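Local structure of ORF10 (Moritella marina, 6RIW) at residues L366-L370 against T371-M375; S639-G642 against N643-A646; S754-A758 against E759-A763. The protein probably extends acyl chains by decarboxylative condensation, as the ketosynthase-chain length factor part of a polyunsaturated fatty acid synthase subunit. All blocks are in the same frame, centred on the assembly; numbering follows the deposited sequence.

Contact 1: residues L366-L370 against T371-M375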
# COMPACT_ATOMS: atom_id res chain seq x y z
N LEU A 366 3.67 -18.05 14.88
CA LEU A 366 3.47 -17.87 13.44
C LEU A 366 4.57 -17.10 12.74
O LEU A 366 4.64 -17.14 11.50
CB LEU A 366 2.16 -17.12 13.16
CG LEU A 366 0.88 -17.68 13.72
CD1 LEU A 366 -0.29 -16.80 13.31
CD2 LEU A 366 0.71 -19.08 13.20
N GLY A 367 5.40 -16.38 13.48
CA GLY A 367 6.22 -15.33 12.90
C GLY A 367 5.44 -14.02 12.81
O GLY A 367 4.29 -13.90 13.24
N HIS A 368 6.10 -13.02 12.23
CA HIS A 368 5.54 -11.68 12.08
C HIS A 368 4.94 -11.58 10.68
O HIS A 368 5.67 -11.50 9.69
CB HIS A 368 6.63 -10.63 12.33
CG HIS A 368 6.19 -9.21 12.16
ND1 HIS A 368 4.90 -8.85 11.83
CD2 HIS A 368 6.86 -8.04 12.33
CE1 HIS A 368 4.80 -7.54 11.76
NE2 HIS A 368 5.98 -7.02 12.07
N LEU A 369 3.62 -11.57 10.60
CA LEU A 369 2.91 -11.58 9.32
C LEU A 369 2.84 -10.20 8.65
O LEU A 369 2.02 -10.02 7.73
CB LEU A 369 1.50 -12.16 9.52
CG LEU A 369 1.32 -13.66 9.27
CD1 LEU A 369 2.30 -14.50 10.09
CD2 LEU A 369 -0.13 -14.13 9.47
N LEU A 370 3.63 -9.22 9.09
CA LEU A 370 3.78 -7.94 8.39
C LEU A 370 2.43 -7.23 8.35
O LEU A 370 1.84 -6.97 9.41
CB LEU A 370 4.41 -8.23 7.03
CG LEU A 370 5.71 -9.06 7.07
CD1 LEU A 370 6.26 -9.32 5.66
CD2 LEU A 370 6.76 -8.37 7.94
N THR A 371 1.91 -6.85 7.17
CA THR A 371 0.63 -6.13 7.14
C THR A 371 -0.50 -6.94 7.74
O THR A 371 -1.48 -6.37 8.22
CB THR A 371 0.31 -5.71 5.70
OG1 THR A 371 0.58 -6.81 4.83
CG2 THR A 371 1.22 -4.55 5.31
N ALA A 372 -0.38 -8.27 7.75
CA ALA A 372 -1.43 -9.11 8.31
C ALA A 372 -1.18 -9.48 9.77
O ALA A 372 -1.91 -10.32 10.30
CB ALA A 372 -1.57 -10.39 7.48
N ALA A 373 -0.16 -8.90 10.42
CA ALA A 373 0.23 -9.38 11.74
C ALA A 373 -0.87 -9.21 12.77
O ALA A 373 -1.01 -10.03 13.69
CB ALA A 373 1.50 -8.66 12.22
N GLY A 374 -1.66 -8.14 12.66
CA GLY A 374 -2.72 -7.96 13.63
C GLY A 374 -3.83 -8.98 13.51
O GLY A 374 -4.57 -9.18 14.48
N MET A 375 -3.99 -9.61 12.34
CA MET A 375 -5.11 -10.54 12.17
C MET A 375 -5.03 -11.73 13.14
O MET A 375 -6.01 -11.97 13.86
CB MET A 375 -5.21 -11.00 10.71
CG MET A 375 -5.72 -9.94 9.69
SD MET A 375 -6.97 -8.78 10.23
CE MET A 375 -8.41 -9.83 10.27

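Contact 2: residues S639-G642 against N643-A646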
# COMPACT_ATOMS: atom_id res chain seq x y z
N SER A 639 13.02 3.25 2.10
CA SER A 639 12.20 3.98 1.14
C SER A 639 11.49 3.06 0.15
O SER A 639 10.68 3.55 -0.64
CB SER A 639 13.03 5.03 0.38
OG SER A 639 13.93 4.47 -0.58
N PHE A 640 11.77 1.75 0.17
CA PHE A 640 10.94 0.82 -0.59
C PHE A 640 9.59 0.57 0.09
O PHE A 640 8.71 -0.04 -0.53
CB PHE A 640 11.65 -0.54 -0.75
CG PHE A 640 12.89 -0.52 -1.61
CD1 PHE A 640 13.34 0.64 -2.24
CD2 PHE A 640 13.61 -1.69 -1.79
CE1 PHE A 640 14.49 0.61 -3.04
CE2 PHE A 640 14.73 -1.72 -2.59
CZ PHE A 640 15.18 -0.56 -3.21
N ILE A 641 9.41 1.01 1.34
CA ILE A 641 8.25 0.69 2.16
C ILE A 641 7.28 1.87 2.11
O ILE A 641 7.58 2.94 2.64
CB ILE A 641 8.67 0.38 3.61
CG1 ILE A 641 9.74 -0.73 3.63
CG2 ILE A 641 7.46 0.03 4.46
CD1 ILE A 641 10.45 -0.87 4.94
N GLY A 642 6.11 1.68 1.50
CA GLY A 642 5.29 2.82 1.12
C GLY A 642 4.83 3.68 2.28
O GLY A 642 4.83 4.91 2.19
N ASN A 643 4.41 3.06 3.39
CA ASN A 643 3.86 3.87 4.47
C ASN A 643 4.92 4.76 5.11
O ASN A 643 4.58 5.73 5.79
CB ASN A 643 3.20 3.00 5.54
CG ASN A 643 4.21 2.23 6.37
OD1 ASN A 643 4.83 1.29 5.87
ND2 ASN A 643 4.37 2.61 7.65
N ILE A 644 6.20 4.46 4.90
CA ILE A 644 7.22 5.22 5.60
C ILE A 644 7.29 6.64 5.04
O ILE A 644 7.66 7.57 5.76
CB ILE A 644 8.57 4.49 5.55
CG1 ILE A 644 8.44 3.16 6.31
CG2 ILE A 644 9.68 5.36 6.17
CD1 ILE A 644 9.77 2.40 6.55
N MET A 645 6.90 6.84 3.78
CA MET A 645 6.95 8.21 3.28
C MET A 645 5.96 9.11 4.01
O MET A 645 6.26 10.29 4.27
CB MET A 645 6.77 8.24 1.76
CG MET A 645 5.38 8.02 1.22
SD MET A 645 5.47 8.10 -0.61
CE MET A 645 4.83 6.48 -0.99
N ALA A 646 4.80 8.58 4.42
CA ALA A 646 3.89 9.36 5.26
C ALA A 646 4.50 9.61 6.63
O ALA A 646 4.44 10.73 7.16
CB ALA A 646 2.53 8.65 5.40

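Contact 3: residues S754-A758 against E759-A763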
# COMPACT_ATOMS: atom_id res chain seq x y z
N SER A 754 -15.82 24.79 8.91
CA SER A 754 -16.12 25.65 10.06
C SER A 754 -14.88 26.07 10.84
O SER A 754 -14.99 26.97 11.68
CB SER A 754 -17.09 24.94 10.99
OG SER A 754 -16.45 23.80 11.53
N GLN A 755 -13.70 25.49 10.58
CA GLN A 755 -12.52 25.79 11.37
C GLN A 755 -11.41 26.48 10.57
O GLN A 755 -10.25 26.42 10.97
CB GLN A 755 -12.00 24.53 12.04
CG GLN A 755 -13.02 23.87 12.96
CD GLN A 755 -13.42 24.77 14.13
OE1 GLN A 755 -12.71 25.71 14.49
NE2 GLN A 755 -14.59 24.50 14.71
N VAL A 756 -11.74 27.16 9.48
CA VAL A 756 -10.72 27.90 8.73
C VAL A 756 -11.19 29.34 8.61
O VAL A 756 -12.39 29.62 8.66
CB VAL A 756 -10.48 27.32 7.33
CG1 VAL A 756 -10.06 25.85 7.43
CG2 VAL A 756 -11.75 27.45 6.50
N THR A 757 -10.25 30.24 8.40
CA THR A 757 -10.60 31.62 8.10
C THR A 757 -10.62 31.85 6.58
O THR A 757 -10.01 31.11 5.80
CB THR A 757 -9.63 32.60 8.77
OG1 THR A 757 -8.30 32.35 8.31
CG2 THR A 757 -9.66 32.43 10.28
N ALA A 758 -11.35 32.90 6.17
CA ALA A 758 -11.63 33.09 4.75
C ALA A 758 -10.35 33.24 3.94
O ALA A 758 -10.25 32.71 2.83
CB ALA A 758 -12.54 34.31 4.55
N GLU A 759 -9.34 33.92 4.48
CA GLU A 759 -8.16 34.17 3.66
C GLU A 759 -7.27 32.94 3.49
O GLU A 759 -6.27 33.03 2.79
CB GLU A 759 -7.33 35.32 4.22
CG GLU A 759 -6.62 35.03 5.55
CD GLU A 759 -7.60 34.96 6.73
OE1 GLU A 759 -8.76 35.45 6.62
OE2 GLU A 759 -7.20 34.40 7.77
N GLN A 760 -7.62 31.81 4.11
CA GLN A 760 -6.88 30.56 3.92
C GLN A 760 -7.36 29.74 2.73
O GLN A 760 -6.63 28.85 2.29
CB GLN A 760 -7.03 29.66 5.14
CG GLN A 760 -6.51 30.24 6.44
CD GLN A 760 -6.49 29.18 7.49
OE1 GLN A 760 -7.51 28.93 8.16
NE2 GLN A 760 -5.36 28.50 7.63
N VAL A 761 -8.58 29.96 2.26
CA VAL A 761 -9.31 28.94 1.51
C VAL A 761 -9.09 29.13 0.01
O VAL A 761 -9.38 30.19 -0.54
CB VAL A 761 -10.80 28.97 1.85
CG1 VAL A 761 -11.54 27.93 1.03
CG2 VAL A 761 -10.98 28.72 3.34
N TYR A 762 -8.55 28.09 -0.64
CA TYR A 762 -8.56 28.08 -2.10
C TYR A 762 -9.96 27.83 -2.62
O TYR A 762 -10.51 28.63 -3.38
CB TYR A 762 -7.61 27.00 -2.64
CG TYR A 762 -6.13 27.31 -2.54
CD1 TYR A 762 -5.48 28.03 -3.53
CD2 TYR A 762 -5.37 26.84 -1.46
CE1 TYR A 762 -4.12 28.29 -3.46
CE2 TYR A 762 -4.01 27.08 -1.38
CZ TYR A 762 -3.38 27.81 -2.40
OH TYR A 762 -2.05 28.06 -2.30
N ALA A 763 -10.56 26.71 -2.20
CA ALA A 763 -11.88 26.26 -2.63
C ALA A 763 -12.34 25.26 -1.58
O ALA A 763 -11.55 24.80 -0.75
CB ALA A 763 -11.81 25.60 -4.03
O HOH W 1 -7.47 27.14 10.39

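Contact 1: residues L366-L370 against T371-M375
The loop carrying the N-x-G-H-x-x-x-A-A-G motif of beta-ketoacyl synthases holds this contact, in which the H368 imidazole and the backbone around L370 are packed against A373. Methyl CB of A373 meets the ring at its edge, near the ring plane, 3.4 Å from ND1 of H368. The ring takes that place because CG is anti to the backbone N (chi1 178°). CD2 of L370 covers one face of the H368 ring, over the ring centre and 4.2 Å from its plane; the L370 side chain also touches V231 and F235 of helix 228-237.

Two successive tight turns hold the backbone: A372 N bonds to L369 O at 3.0 Å, and A373 N to L370 O at 3.0 Å with a straighter N-H...O angle of 160°. They draw CB of L369 to 4.1 Å from CB of A372. T371 is tied down outside the turn, by OG1 to V223 O and by its own carbonyl to S199 OG. Since H368 also touches C196, the geometry is consistent with the second histidine of the Cys-His-His active site of condensing enzymes, set in the loop leading into helix 374-387.

Contact 2: residues S639-G642 against N643-A646
I641 and G642 meet I644 and M645 at the first turn of helix 642-653, and two backbone bonds define that turn. I644 N donates to I641 O at 3.1 Å, and M645 N to G642 O at 3.2 Å. Each spans three residues, so the helix opens with tight, 3-10-like bonding.

Van der Waals contact accounts for the side-chain touching. The two isoleucines slant across each other: CD1 of I644 lies 3.7 Å from CD1 of I641 and equally close to its CB, while CG1 of I644 comes within 3.8 Å of CG2 of I641. N643 runs alongside I641, its OD1 3.2 Å from CG2 of I641. M645 behaves differently, bending back on the turn. Its CG sits between backbone N and carbonyl carbon (chi1 75°), a setting rare in helices because it presses the chain on a preceding carbonyl; here CG of M645 is 3.3 Å from G642 O. A bend at chi3 (122°) brings CE to the same oxygen as well. The M645 side chain also packs on Q553, Q554 and M557 of helix 552-567.

Polar bonding to the surroundings comes from N643: its ND2 bonds to F440 O, while its backbone N makes a weak bond to D193 OD2. A helix start of the chain length factor domain is thus fastened to the ketosynthase domain, as befits the pseudo-dimer interface of paired thiolase folds.

Contact 3: residues S754-A758 against E759-A763
The amide oxygen OE1 of Q760 is gripped twice. T757 N donates to OE1 of Q760 at 3.0 Å, in the carbonyl plane and on a lone pair, with a nearly straight N-H...O angle of 162°. Water 1 donates to the same OE1 at 2.9 Å and also to Q755 O, extending the hold two residues further back. Q760 reaches this place through a chain extended beyond CG (chi2 -170°), which also leaves OE1 against CA of V756 at 3.4 Å.

The backbone turns here: Q760 N bonds to T757 O at 3.0 Å, and V761 N to A758 O at a longer 3.3 Å. This 3-10 turn belongs to the connection between strands 741-752 and 763-772, which both pair with strand 469-478, consistent with the link between the two halves of the thiolase fold in the chain length factor. V756 and the buried V761 cross at about a right angle, their CG2 methyls a tight 3.5 Å apart, and V756 also touches A470 and I472. At the exposed T757, OE2 of E759 lies so close to OG1 of T757 that the bond between them is doubtful. Y762 stacks on H889 beyond the turn.

Overall arrangement
Contacts 1 and 2 belong to different domains yet lie close together, with centres about 18 Å and nearest atoms about 7 Å apart. Both reach the 193-196 region of the ketosynthase: H368 of contact 1 touches C196, probably the nucleophilic cysteine, while N643 of contact 2 touches A195 and, through a weak bond, D193. This puts contact 1 at the probable active site and contact 2 near it. Strand 189-193, which ends there, pairs antiparallel with strand 659-663 across the domain boundary. Contact 3 shares the domain of contact 2 but lies far off, its centre about 31 Å from contact 2 and 42 Å from contact 1. The magnesium site is remote from all three.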